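Alkaline phosphatase (Antarctic bacterium, PDB 2W5V) probably hydrolyses phosphate monoesters through a phosphorylated-enzyme intermediate, at an active site that binds zinc and magnesium ions. Local coordinates at residues G94-N99 with E359-F364; L71-S76 with A339-V344; S86-F91 with A139-H144; E352-I357 with H365-V370; K35-L40 with A248-S253. The protein carries 1 engineered substitution. One frame throughout, in Å; residues are numbered along the deposited sequence.

Overall arrangement
From the N terminus, segment 35-40 opens interaction 5, 71-76 interaction 2, 86-91 interaction 3 and 94-99 interaction 1. Interaction 3 closes first, at 139-144, inside interactions 5 and 2. Interaction 5 closes at 248-253, crossing interactions 1 and 2, which close at 359-364 and 339-344. Interaction 1 also crosses interactions 2, 3 and 4. Interaction 4, a short return from 352-357 to helical segment 365-370, follows interactions 2, 3 and 5. Interactions 2 and 5 join strands of the large sheet; interaction 1 joins the end of helix 86-93 to the start of 362-371, interaction 3 joins helix 86-93 to the loop after 136-139, and interaction 4 packs 362-371 against the approach to strand 356-359.

Interaction 1 (G94-N99 with E359-F364)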
# COMPACT_ATOMS: atom_id res chain seq x y z
N GLY B 94 14.05 -17.17 -4.12
CA GLY B 94 14.83 -15.95 -4.19
C GLY B 94 15.28 -15.52 -5.58
O GLY B 94 16.22 -14.74 -5.72
N ILE B 95 14.60 -16.03 -6.61
CA ILE B 95 14.90 -15.64 -7.98
C ILE B 95 13.64 -15.17 -8.71
O ILE B 95 12.54 -15.61 -8.40
CB ILE B 95 15.47 -16.81 -8.78
CG1 ILE B 95 14.48 -17.98 -8.76
CG2 ILE B 95 16.82 -17.23 -8.21
CD1 ILE B 95 14.63 -18.90 -9.90
N LYS B 96 13.82 -14.26 -9.67
CA LYS B 96 12.77 -13.95 -10.63
C LYS B 96 12.74 -15.08 -11.65
O LYS B 96 13.78 -15.50 -12.16
CB LYS B 96 13.09 -12.65 -11.36
CG LYS B 96 13.11 -11.40 -10.49
CD LYS B 96 11.70 -10.88 -10.24
CE LYS B 96 11.73 -9.42 -9.78
NZ LYS B 96 10.37 -8.98 -9.28
N THR B 97 11.55 -15.57 -11.95
CA THR B 97 11.41 -16.66 -12.91
C THR B 97 10.15 -16.46 -13.74
O THR B 97 9.43 -15.47 -13.54
CB THR B 97 11.42 -18.04 -12.20
OG1 THR B 97 11.46 -19.09 -13.17
CG2 THR B 97 10.19 -18.21 -11.30
N TYR B 98 9.89 -17.36 -14.69
CA TYR B 98 8.81 -17.19 -15.66
C TYR B 98 7.45 -17.59 -15.08
O TYR B 98 7.38 -18.49 -14.24
CB TYR B 98 9.11 -17.97 -16.96
CG TYR B 98 9.28 -19.49 -16.80
CD1 TYR B 98 8.17 -20.33 -16.80
CD2 TYR B 98 10.54 -20.07 -16.68
CE1 TYR B 98 8.30 -21.70 -16.67
CE2 TYR B 98 10.68 -21.45 -16.55
CZ TYR B 98 9.56 -22.26 -16.54
OH TYR B 98 9.67 -23.63 -16.41
N ASN B 99 6.38 -16.92 -15.49
CA ASN B 99 5.04 -17.33 -15.03
C ASN B 99 4.83 -18.81 -15.30
O ASN B 99 5.13 -19.30 -16.39
CB ASN B 99 3.92 -16.52 -15.70
CG ASN B 99 3.81 -15.09 -15.16
OD1 ASN B 99 4.55 -14.70 -14.25
ND2 ASN B 99 2.88 -14.31 -15.71
N GLU B 359 12.35 -5.78 -4.65
CA GLU B 359 11.78 -6.80 -5.53
C GLU B 359 11.23 -7.94 -4.68
O GLU B 359 11.79 -8.26 -3.63
CB GLU B 359 12.83 -7.32 -6.51
CG GLU B 359 13.38 -6.24 -7.44
CD GLU B 359 12.39 -5.82 -8.52
OE1 GLU B 359 11.30 -6.43 -8.63
OE2 GLU B 359 12.70 -4.87 -9.28
N ASN B 360 10.13 -8.55 -5.13
CA ASN B 360 9.56 -9.70 -4.43
C ASN B 360 10.56 -10.80 -4.06
O ASN B 360 10.47 -11.39 -2.98
CB ASN B 360 8.34 -10.31 -5.16
CG ASN B 360 8.67 -10.84 -6.56
OD1 ASN B 360 9.78 -10.69 -7.07
ND2 ASN B 360 7.68 -11.47 -7.18
N ASN B 361 11.53 -11.07 -4.93
CA ASN B 361 12.45 -12.18 -4.63
C ASN B 361 13.37 -11.88 -3.45
O ASN B 361 13.98 -12.79 -2.90
CB ASN B 361 13.24 -12.65 -5.85
CG ASN B 361 14.14 -11.58 -6.41
OD1 ASN B 361 13.68 -10.54 -6.87
ND2 ASN B 361 15.45 -11.84 -6.41
N GLU B 362 13.47 -10.61 -3.06
CA GLU B 362 14.32 -10.26 -1.92
C GLU B 362 13.73 -10.74 -0.60
O GLU B 362 14.43 -10.79 0.41
CB GLU B 362 14.60 -8.75 -1.87
CG GLU B 362 15.41 -8.24 -3.06
CD GLU B 362 16.82 -8.82 -3.09
OE1 GLU B 362 17.30 -9.31 -2.05
OE2 GLU B 362 17.46 -8.77 -4.17
N ILE B 363 12.44 -11.07 -0.59
CA ILE B 363 11.84 -11.67 0.61
C ILE B 363 12.67 -12.87 1.03
O ILE B 363 12.97 -13.04 2.22
CB ILE B 363 10.40 -12.13 0.36
CG1 ILE B 363 9.43 -10.94 0.29
CG2 ILE B 363 9.96 -13.12 1.44
CD1 ILE B 363 9.22 -10.22 1.62
N PHE B 364 13.05 -13.70 0.06
CA PHE B 364 13.86 -14.90 0.33
C PHE B 364 15.20 -14.52 0.95
O PHE B 364 15.60 -15.07 1.97
CB PHE B 364 14.11 -15.68 -0.97
CG PHE B 364 15.16 -16.77 -0.85
CD1 PHE B 364 14.79 -18.09 -0.62
CD2 PHE B 364 16.51 -16.47 -0.99
CE1 PHE B 364 15.74 -19.09 -0.52
CE2 PHE B 364 17.48 -17.48 -0.89
CZ PHE B 364 17.09 -18.79 -0.65
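Lys-96 NZ is gripped by two side chains of the turn that it faces. It forms a salt bridge to Glu-359 OE1 at 2.8 Å, reaching it from above the carboxylate plane, and it donates to Asn-360 OD1 at 2.9 Å. A third acceptor, the backbone O of Ser-75, lies outside the two segments. Chi2 (-81°) bends the lysine chain at CD, and the chain crosses the Glu-359 side chain at about a right angle. A serine in place of Lys-96 would probably leave the Glu-359 carboxylate without its charge partner, and Asn-360 OD1 and Ser-75 O without this donor.

Nearer helix 86-93, Asn-361 ND2 donates to Gly-94 O at 3.1 Å, standing above the carbonyl plane. The same oxygen accepts a second hydrogen bond from His-365 NE2. Gly-94 is the first residue past the helix and has positive phi (82°). Its CA lies 3.3 Å from Phe-364 CB, and a side chain there would run into Phe-364 CD2. Residues 359-362 form a type I turn, closed by Glu-362 N to Glu-359 O at 2.9 Å.

The Asn-360 side chain also packs on Ala-90 and Phe-91 and lies about 7 Å from that of the zinc ligand Asp-301. With three oxygen acceptors around one positive charge, the end of Lys-96 is probably fixed in place and the charge of Glu-359 at least partly offset.

Interaction 2 (L71-S76 with A339-V344)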
# COMPACT_ATOMS: atom_id res chain seq x y z
N LEU B 71 7.22 -2.63 0.79
CA LEU B 71 6.45 -2.78 -0.45
C LEU B 71 7.28 -3.61 -1.40
O LEU B 71 8.47 -3.38 -1.53
CB LEU B 71 6.17 -1.41 -1.11
CG LEU B 71 5.34 -0.39 -0.32
CD1 LEU B 71 5.27 0.97 -1.03
CD2 LEU B 71 3.94 -0.92 -0.07
N ILE B 72 6.65 -4.59 -2.05
CA ILE B 72 7.36 -5.38 -3.06
C ILE B 72 6.85 -5.18 -4.48
O ILE B 72 5.64 -4.99 -4.71
CB ILE B 72 7.35 -6.90 -2.75
CG1 ILE B 72 5.92 -7.41 -2.48
CG2 ILE B 72 8.23 -7.20 -1.56
CD1 ILE B 72 5.85 -8.96 -2.32
N LYS B 73 7.78 -5.24 -5.42
CA LYS B 73 7.46 -5.20 -6.83
C LYS B 73 7.39 -6.64 -7.31
O LYS B 73 8.30 -7.43 -7.04
CB LYS B 73 8.54 -4.43 -7.60
CG LYS B 73 8.18 -4.25 -9.07
CD LYS B 73 9.16 -3.36 -9.81
CE LYS B 73 8.79 -3.31 -11.30
NZ LYS B 73 9.77 -2.49 -12.06
N THR B 74 6.31 -7.00 -8.01
CA THR B 74 6.00 -8.42 -8.19
C THR B 74 6.21 -9.01 -9.59
O THR B 74 5.91 -10.18 -9.81
CB THR B 74 4.54 -8.70 -7.81
OG1 THR B 74 3.68 -7.93 -8.67
CG2 THR B 74 4.27 -8.33 -6.34
N SER B 75 6.70 -8.21 -10.53
CA SER B 75 6.86 -8.71 -11.91
C SER B 75 7.77 -9.93 -11.98
O SER B 75 8.71 -10.07 -11.19
CB SER B 75 7.37 -7.61 -12.85
OG SER B 75 6.45 -6.53 -12.95
N SER B 76 7.49 -10.83 -12.93
CA SER B 76 8.29 -12.04 -13.11
C SER B 76 9.49 -11.74 -14.01
O SER B 76 9.73 -10.59 -14.36
CB SER B 76 7.43 -13.15 -13.73
OG SER B 76 7.29 -12.93 -15.13
N ALA B 339 -0.40 -5.53 -11.59
CA ALA B 339 1.01 -5.36 -11.27
C ALA B 339 1.31 -4.30 -10.20
O ALA B 339 2.45 -3.84 -10.10
CB ALA B 339 1.82 -5.07 -12.55
N THR B 340 0.33 -3.93 -9.39
CA THR B 340 0.61 -2.98 -8.29
C THR B 340 1.66 -3.53 -7.33
O THR B 340 1.77 -4.74 -7.14
CB THR B 340 -0.65 -2.63 -7.47
OG1 THR B 340 -0.28 -1.77 -6.38
CG2 THR B 340 -1.29 -3.90 -6.93
N LEU B 341 2.43 -2.63 -6.72
CA LEU B 341 3.28 -3.01 -5.62
C LEU B 341 2.40 -3.54 -4.49
O LEU B 341 1.22 -3.17 -4.38
CB LEU B 341 4.10 -1.81 -5.10
CG LEU B 341 5.08 -1.12 -6.05
CD1 LEU B 341 5.81 0.02 -5.32
CD2 LEU B 341 6.08 -2.09 -6.58
N ILE B 342 2.97 -4.41 -3.66
CA ILE B 342 2.23 -5.12 -2.63
C ILE B 342 2.84 -4.87 -1.25
O ILE B 342 4.05 -4.95 -1.09
CB ILE B 342 2.28 -6.64 -2.93
CG1 ILE B 342 1.48 -6.97 -4.20
CG2 ILE B 342 1.87 -7.48 -1.72
CD1 ILE B 342 -0.02 -6.70 -4.07
N PRO B 343 2.01 -4.57 -0.25
CA PRO B 343 2.49 -4.35 1.12
C PRO B 343 3.08 -5.61 1.74
O PRO B 343 2.58 -6.72 1.53
CB PRO B 343 1.22 -3.95 1.90
CG PRO B 343 0.19 -3.66 0.88
CD PRO B 343 0.54 -4.43 -0.36
N VAL B 344 4.16 -5.42 2.50
CA VAL B 344 4.75 -6.46 3.31
C VAL B 344 4.67 -5.99 4.75
O VAL B 344 5.00 -4.83 5.05
CB VAL B 344 6.24 -6.62 2.98
CG1 VAL B 344 6.91 -7.61 3.94
CG2 VAL B 344 6.42 -7.02 1.52
O HOH W 1 1.00 -7.19 -8.02
O HOH W 2 4.83 -4.75 -8.68
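Ile-72 and Ile-342 form the hydrogen-bonded pair of this antiparallel contact, Ile-72 N donating to Ile-342 O at 2.8 Å and Ile-342 N to Ile-72 O at 2.9 Å. Chi1 of Ile-72 (52°) sets CG1 between the backbone N and the carbonyl carbon, where it meets Ile-342 CB at 3.7 Å. Its other branch, CG2, touches Val-344 CG2 at 3.6 Å, the two side chains crossing at about a right angle.

Leu-341 CD2 lies against Lys-73 CB at 3.5 Å. Beyond CG the lysine runs extended, away from this contact, and its NZ hydrogen-bonds Phe-54 O of the second subunit. Chi1 of Thr-74 (61°) sets OG1 between the backbone N and the carbonyl carbon, where it donates to a water that in turn donates to Thr-340 O. The methyl CG2 of Thr-74 meets Ile-342 CG1 at 3.8 Å. A second water links Thr-74 N to Ala-339 O.

Within the large sheet this pair of strands lies between strand 294-299, beside 342-347, and strand 356-359, beside 68-73 and outermost within this subunit. Phe-91 of helix 86-93 touches Ile-72, and Phe-54 of the second subunit packs on Leu-341.

Interaction 3 (S86-F91 with A139-H144); sequences SGATAF and ASFYAH
Ala-88, Thr-89 and Phe-91 lie on helix 86-93, which begins two residues after phosphoserine Ser-84, the probable catalytic intermediate, and they pack against Ser-140 and Phe-141 just beyond helix 136-139. Ala-88 points its CB at Ser-140, where it meets CB at 3.6 Å and OG at 3.5 Å. Thr-89 OG1 comes within 3.3 Å of Ser-140 OG. Thr-89 OG1 bonds to Ala-85 O and Gly-103 N, and Ser-140 OG bonds to Ala-136 O. The backbone adds a tie, since Ser-140 O is hydrogen-bonded to Ser-92 OG at the end of the helix.

The contact belongs to the alpha/beta core of the alkaline phosphatase fold, in which helices pack on a large central sheet. The Phe-141 ring fills in between helix 86-93 and the strands, touching Leu-39 and Ile-41 of strand 36-42 and Phe-250 and Met-252 of strand 249-255. On the helix side, Phe-141 CZ meets Phe-91 CB at 4.1 Å, and CE1 approaches Ala-88 CB at 4.4 Å. The Phe-91 ring itself leads away from Phe-141 and has Gly-87 O, from one turn earlier, 3.7 Å above its plane and over its centre. The Ala-88 side chain is about 4 Å from that of Thr-137, a magnesium ligand, and about 7 Å from the bound zinc and magnesium ions.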
# COMPACT_ATOMS: atom_id res chain seq x y z
N SER B 86 5.34 -18.03 -10.37
CA SER B 86 6.57 -17.25 -10.30
C SER B 86 6.57 -16.38 -9.05
O SER B 86 7.61 -16.15 -8.43
CB SER B 86 6.77 -16.39 -11.55
OG SER B 86 5.61 -15.63 -11.83
N GLY B 87 5.39 -15.90 -8.67
CA GLY B 87 5.27 -15.04 -7.50
C GLY B 87 5.72 -15.73 -6.23
O GLY B 87 6.43 -15.15 -5.41
N ALA B 88 5.29 -16.98 -6.05
CA ALA B 88 5.64 -17.75 -4.87
C ALA B 88 7.08 -18.23 -4.94
O ALA B 88 7.76 -18.32 -3.91
CB ALA B 88 4.70 -18.94 -4.72
N THR B 89 7.54 -18.56 -6.14
CA THR B 89 8.92 -19.03 -6.31
C THR B 89 9.91 -17.88 -5.98
O THR B 89 11.01 -18.12 -5.48
CB THR B 89 9.17 -19.60 -7.73
OG1 THR B 89 8.35 -20.76 -7.94
CG2 THR B 89 10.64 -20.01 -7.90
N ALA B 90 9.50 -16.64 -6.24
CA ALA B 90 10.32 -15.50 -5.83
C ALA B 90 10.57 -15.56 -4.32
O ALA B 90 11.71 -15.38 -3.86
CB ALA B 90 9.65 -14.18 -6.21
N PHE B 91 9.51 -15.81 -3.55
CA PHE B 91 9.60 -15.90 -2.09
C PHE B 91 10.35 -17.15 -1.63
O PHE B 91 11.17 -17.11 -0.72
CB PHE B 91 8.21 -15.96 -1.46
CG PHE B 91 7.33 -14.77 -1.75
CD1 PHE B 91 7.86 -13.53 -2.07
CD2 PHE B 91 5.95 -14.89 -1.65
CE1 PHE B 91 7.03 -12.44 -2.32
CE2 PHE B 91 5.12 -13.81 -1.89
CZ PHE B 91 5.66 -12.58 -2.22
N ALA B 139 3.05 -25.34 -3.55
CA ALA B 139 3.94 -26.19 -4.33
C ALA B 139 5.33 -25.58 -4.44
O ALA B 139 6.34 -26.28 -4.38
CB ALA B 139 3.37 -26.43 -5.72
N SER B 140 5.38 -24.26 -4.63
CA SER B 140 6.65 -23.57 -4.79
C SER B 140 7.55 -23.73 -3.58
O SER B 140 8.76 -23.51 -3.68
CB SER B 140 6.43 -22.09 -5.08
OG SER B 140 5.77 -21.91 -6.32
N PHE B 141 6.99 -24.13 -2.44
CA PHE B 141 7.80 -24.29 -1.24
C PHE B 141 8.33 -25.72 -1.01
O PHE B 141 9.15 -25.94 -0.12
CB PHE B 141 7.04 -23.78 -0.01
CG PHE B 141 6.98 -22.27 0.05
CD1 PHE B 141 6.05 -21.58 -0.72
CD2 PHE B 141 7.87 -21.55 0.83
CE1 PHE B 141 6.00 -20.19 -0.70
CE2 PHE B 141 7.81 -20.15 0.86
CZ PHE B 141 6.88 -19.48 0.10
N TYR B 142 7.89 -26.69 -1.81
CA TYR B 142 8.40 -28.06 -1.63
C TYR B 142 8.70 -28.83 -2.92
O TYR B 142 9.31 -29.89 -2.86
CB TYR B 142 7.47 -28.88 -0.74
CG TYR B 142 6.12 -29.18 -1.37
CD1 TYR B 142 5.94 -30.27 -2.24
CD2 TYR B 142 5.02 -28.39 -1.09
CE1 TYR B 142 4.70 -30.54 -2.81
CE2 TYR B 142 3.78 -28.65 -1.64
CZ TYR B 142 3.62 -29.73 -2.50
OH TYR B 142 2.38 -29.95 -3.04
N ALA B 143 8.27 -28.31 -4.06
CA ALA B 143 8.45 -29.01 -5.33
C ALA B 143 9.29 -28.23 -6.33
O ALA B 143 9.52 -27.04 -6.17
CB ALA B 143 7.11 -29.37 -5.94
N HIS B 144 9.73 -28.92 -7.38
CA HIS B 144 10.41 -28.29 -8.50
C HIS B 144 9.84 -28.83 -9.80
O HIS B 144 10.08 -29.98 -10.15
CB HIS B 144 11.91 -28.58 -8.43
CG HIS B 144 12.54 -28.17 -7.13
ND1 HIS B 144 12.92 -26.87 -6.87
CD2 HIS B 144 12.85 -28.88 -6.02
CE1 HIS B 144 13.44 -26.80 -5.66
NE2 HIS B 144 13.41 -28.01 -5.12

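Interaction 4 (E352-I357 with H365-V370); sequences EEFIGI and HKILKV
Glu-353 CB rests on Val-370 CG1 at 3.6 Å, where its side chain sets out across one face of helix 362-371. CG, anti to the backbone N (chi1 -176°), stays on the same methyl and also meets Lys-366 CG at 4.0 Å. The chain then bends at chi2 (62°), and CD lies 3.8 Å from Lys-369 CD. At the tip the two carboxylate oxygens separate their partners: OE1 takes a weak bond from Lys-369 NZ at 3.2 Å, and OE2 a weak one from Lys-366 NZ at 3.3 Å. Both are salt bridges, so the three residues form a network in which two lysines three positions apart on the helix share one carboxylate.

Lys-366 NZ has a firmer hold on the backbone, donating to Glu-353 O at 2.8 Å, nearly along the C=O axis. It also donates to a water that gives a hydrogen bond to Ile-355 O, and it makes a cation-pi contact with Tyr-358. Beneath these polar ends, Phe-354 slides past the lysine stem in the opposite direction, its CE2 3.6 Å from Lys-366 CB. Phe-354 CZ also touches Ile-367 CG1 at 4.0 Å.

Phe-354, Ile-367 and Val-370 face strand 294-299, packing on Leu-295 and Ile-297. The arrangement is that of an alpha/beta fold, the helix that follows strand 356-359, outermost within this subunit, lying across one face of the sheet with its charged residues outward.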
# COMPACT_ATOMS: atom_id res chain seq x y z
N GLU B 352 12.63 -5.44 11.08
CA GLU B 352 13.04 -4.16 10.50
C GLU B 352 13.70 -4.35 9.12
O GLU B 352 13.74 -3.43 8.32
CB GLU B 352 14.00 -3.41 11.43
CG GLU B 352 13.40 -2.97 12.77
CD GLU B 352 13.24 -4.11 13.78
OE1 GLU B 352 13.72 -5.25 13.53
OE2 GLU B 352 12.63 -3.86 14.84
N GLU B 353 14.22 -5.54 8.87
CA GLU B 353 14.86 -5.82 7.59
C GLU B 353 13.89 -5.70 6.42
O GLU B 353 14.30 -5.51 5.27
CB GLU B 353 15.49 -7.22 7.61
CG GLU B 353 16.27 -7.56 6.34
CD GLU B 353 17.44 -6.63 6.11
OE1 GLU B 353 18.09 -6.23 7.10
OE2 GLU B 353 17.72 -6.30 4.93
N PHE B 354 12.59 -5.80 6.70
CA PHE B 354 11.60 -5.89 5.63
C PHE B 354 10.93 -4.56 5.24
O PHE B 354 9.96 -4.57 4.48
CB PHE B 354 10.54 -6.94 5.99
CG PHE B 354 11.10 -8.32 6.10
CD1 PHE B 354 11.76 -8.72 7.26
CD2 PHE B 354 11.03 -9.20 5.04
CE1 PHE B 354 12.31 -9.99 7.36
CE2 PHE B 354 11.58 -10.47 5.13
CZ PHE B 354 12.23 -10.86 6.29
N ILE B 355 11.46 -3.43 5.71
CA ILE B 355 10.88 -2.13 5.36
C ILE B 355 11.44 -1.62 4.03
O ILE B 355 12.23 -2.29 3.39
CB ILE B 355 11.09 -1.08 6.47
CG1 ILE B 355 12.57 -0.73 6.63
CG2 ILE B 355 10.50 -1.58 7.80
CD1 ILE B 355 12.83 0.28 7.75
N GLY B 356 11.01 -0.44 3.60
CA GLY B 356 11.43 0.06 2.30
C GLY B 356 10.77 -0.66 1.13
O GLY B 356 9.78 -1.39 1.29
N ILE B 357 11.32 -0.45 -0.06
CA ILE B 357 10.72 -0.97 -1.29
C ILE B 357 11.74 -1.84 -1.99
O ILE B 357 12.90 -1.46 -2.12
CB ILE B 357 10.31 0.19 -2.22
CG1 ILE B 357 9.36 1.14 -1.49
CG2 ILE B 357 9.68 -0.35 -3.51
CD1 ILE B 357 8.82 2.30 -2.37
N HIS B 365 15.88 -13.57 0.32
CA HIS B 365 17.21 -13.19 0.76
C HIS B 365 17.18 -12.52 2.13
O HIS B 365 18.11 -12.67 2.92
CB HIS B 365 17.88 -12.32 -0.30
CG HIS B 365 18.10 -13.06 -1.59
ND1 HIS B 365 19.09 -14.02 -1.74
CD2 HIS B 365 17.43 -13.03 -2.76
CE1 HIS B 365 19.03 -14.52 -2.96
NE2 HIS B 365 18.03 -13.94 -3.60
N LYS B 366 16.10 -11.80 2.41
CA LYS B 366 15.93 -11.18 3.71
C LYS B 366 15.66 -12.20 4.81
O LYS B 366 16.17 -12.06 5.92
CB LYS B 366 14.83 -10.11 3.66
CG LYS B 366 15.19 -8.91 2.77
CD LYS B 366 14.01 -7.94 2.66
CE LYS B 366 14.39 -6.67 1.91
NZ LYS B 366 15.34 -5.84 2.70
N ILE B 367 14.86 -13.23 4.52
CA ILE B 367 14.64 -14.28 5.52
C ILE B 367 15.95 -14.99 5.82
O ILE B 367 16.30 -15.23 6.97
CB ILE B 367 13.60 -15.31 5.07
CG1 ILE B 367 12.20 -14.69 5.06
CG2 ILE B 367 13.62 -16.53 5.98
CD1 ILE B 367 11.16 -15.55 4.33
N LEU B 368 16.69 -15.32 4.76
CA LEU B 368 18.00 -15.94 4.92
C LEU B 368 18.92 -15.03 5.77
O LEU B 368 19.57 -15.49 6.71
CB LEU B 368 18.59 -16.23 3.54
CG LEU B 368 19.71 -17.24 3.39
CD1 LEU B 368 19.44 -18.48 4.23
CD2 LEU B 368 19.88 -17.60 1.92
N LYS B 369 18.94 -13.74 5.45
CA LYS B 369 19.80 -12.80 6.16
C LYS B 369 19.51 -12.72 7.66
O LYS B 369 20.43 -12.78 8.47
CB LYS B 369 19.71 -11.40 5.54
CG LYS B 369 20.53 -10.37 6.28
CD LYS B 369 20.38 -8.98 5.68
CE LYS B 369 21.15 -7.95 6.51
NZ LYS B 369 21.09 -6.59 5.91
N VAL B 370 18.25 -12.56 8.04
CA VAL B 370 17.94 -12.36 9.46
C VAL B 370 18.06 -13.64 10.30
O VAL B 370 18.41 -13.56 11.47
CB VAL B 370 16.55 -11.68 9.67
CG1 VAL B 370 16.50 -10.38 8.89
CG2 VAL B 370 15.42 -12.61 9.26
O HOH W 3 14.64 -2.77 2.36

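Interaction 5 (K35-L40 with A248-S253); sequences KNVILL and AFFIMS
Asn-36 lies flat over the ring of Phe-249. Its CB sits over the ring centre, 3.8 Å from the centroid and 11° off the normal. The amide plane is 10° from the ring plane, and the two are stacked. Asn-36 OD1 meanwhile accepts from Phe-249 N at 3.0 Å. Chi1 of Phe-249 (65°) puts CG between the backbone N and the carbonyl carbon. One face of the ring lies against Asn-36, and Ile-38 CG1 abuts the ring edge near its plane, 3.8 Å from CE1. An alanine in place of Phe-249 would probably open a gap under Asn-36 and beside Ile-38, leaving the amide without its stacking partner.

On the face of the sheet that carries Val-37, Leu-39, Phe-250 and Met-252, Val-37 CB leans on Phe-250 CD1 at 3.9 Å. Back on the face of Ile-38, Leu-40 CD2 presses on Ser-253 CB at 3.4 Å, tighter than an ordinary van der Waals contact. The strands themselves run parallel, and the shortest of their bonds is Leu-39 N to Ile-251 O at 2.7 Å.

Strand 36-42 lies inside the sheet, between 249-255 and 294-299. Ile-38 and Ile-251 pack against Ile-239 of helix 230-242, and Leu-40 lies against Phe-277, Ile-281 and Ala-284 of helix 267-291. On the opposite face Leu-39, Phe-250 and Met-252 meet Phe-141.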
# COMPACT_ATOMS: atom_id res chain seq x y z
N LYS B 35 14.49 -17.12 15.86
CA LYS B 35 14.68 -18.57 15.83
C LYS B 35 13.70 -19.21 14.85
O LYS B 35 14.06 -20.11 14.09
CB LYS B 35 14.46 -19.15 17.23
CG LYS B 35 14.40 -20.67 17.29
CD LYS B 35 14.23 -21.14 18.74
CE LYS B 35 14.27 -22.66 18.85
NZ LYS B 35 14.36 -23.12 20.26
N ASN B 36 12.47 -18.72 14.86
CA ASN B 36 11.39 -19.23 14.02
C ASN B 36 10.91 -18.20 13.02
O ASN B 36 11.02 -16.99 13.25
CB ASN B 36 10.20 -19.64 14.89
CG ASN B 36 10.61 -20.51 16.07
OD1 ASN B 36 11.19 -21.57 15.89
ND2 ASN B 36 10.27 -20.06 17.28
N VAL B 37 10.33 -18.67 11.92
CA VAL B 37 9.76 -17.78 10.92
C VAL B 37 8.39 -18.32 10.48
O VAL B 37 8.24 -19.51 10.20
CB VAL B 37 10.65 -17.69 9.68
CG1 VAL B 37 10.00 -16.79 8.64
CG2 VAL B 37 12.02 -17.17 10.05
N ILE B 38 7.39 -17.44 10.48
CA ILE B 38 6.09 -17.77 9.92
C ILE B 38 5.82 -16.81 8.76
O ILE B 38 5.81 -15.60 8.95
CB ILE B 38 4.98 -17.64 10.96
CG1 ILE B 38 5.25 -18.58 12.15
CG2 ILE B 38 3.63 -17.93 10.32
CD1 ILE B 38 4.39 -18.27 13.37
N LEU B 39 5.64 -17.36 7.57
CA LEU B 39 5.37 -16.54 6.39
C LEU B 39 3.92 -16.76 5.94
O LEU B 39 3.55 -17.86 5.52
CB LEU B 39 6.34 -16.91 5.27
CG LEU B 39 6.03 -16.27 3.93
CD1 LEU B 39 6.08 -14.74 4.04
CD2 LEU B 39 7.01 -16.77 2.89
N LEU B 40 3.09 -15.73 6.05
CA LEU B 40 1.69 -15.86 5.68
C LEU B 40 1.47 -15.13 4.37
O LEU B 40 1.85 -13.96 4.22
CB LEU B 40 0.78 -15.27 6.76
CG LEU B 40 1.00 -15.83 8.17
CD1 LEU B 40 0.27 -15.02 9.20
CD2 LEU B 40 0.57 -17.27 8.22
N ALA B 248 13.49 -25.34 16.22
CA ALA B 248 13.12 -24.14 15.47
C ALA B 248 12.26 -24.56 14.28
O ALA B 248 12.32 -25.71 13.85
CB ALA B 248 14.35 -23.40 15.01
N PHE B 249 11.48 -23.64 13.73
CA PHE B 249 10.60 -23.99 12.64
C PHE B 249 10.41 -22.88 11.61
O PHE B 249 10.61 -21.70 11.90
CB PHE B 249 9.23 -24.46 13.17
CG PHE B 249 8.44 -23.39 13.90
CD1 PHE B 249 7.69 -22.46 13.18
CD2 PHE B 249 8.43 -23.33 15.29
CE1 PHE B 249 6.95 -21.48 13.84
CE2 PHE B 249 7.68 -22.36 15.96
CZ PHE B 249 6.94 -21.43 15.23
N PHE B 250 10.03 -23.29 10.41
CA PHE B 250 9.59 -22.39 9.37
C PHE B 250 8.22 -22.87 8.88
O PHE B 250 8.04 -24.06 8.61
CB PHE B 250 10.58 -22.39 8.19
CG PHE B 250 10.07 -21.66 6.99
CD1 PHE B 250 10.28 -20.30 6.85
CD2 PHE B 250 9.34 -22.33 6.02
CE1 PHE B 250 9.79 -19.61 5.76
CE2 PHE B 250 8.84 -21.66 4.92
CZ PHE B 250 9.07 -20.30 4.78
N ILE B 251 7.25 -21.96 8.79
CA ILE B 251 5.91 -22.29 8.29
C ILE B 251 5.50 -21.28 7.23
O ILE B 251 5.73 -20.08 7.40
CB ILE B 251 4.86 -22.25 9.43
CG1 ILE B 251 5.12 -23.36 10.44
CG2 ILE B 251 3.44 -22.35 8.89
CD1 ILE B 251 4.40 -23.14 11.78
N MET B 252 4.90 -21.76 6.14
CA MET B 252 4.20 -20.90 5.20
C MET B 252 2.73 -21.31 5.24
O MET B 252 2.41 -22.48 5.00
CB MET B 252 4.74 -21.06 3.77
CG MET B 252 4.20 -20.02 2.78
SD MET B 252 2.48 -20.27 2.24
CE MET B 252 2.67 -21.79 1.28
N SER B 253 1.85 -20.37 5.58
CA SER B 253 0.41 -20.58 5.54
C SER B 253 -0.23 -19.63 4.52
O SER B 253 0.06 -18.44 4.51
CB SER B 253 -0.23 -20.34 6.91
OG SER B 253 0.31 -21.22 7.88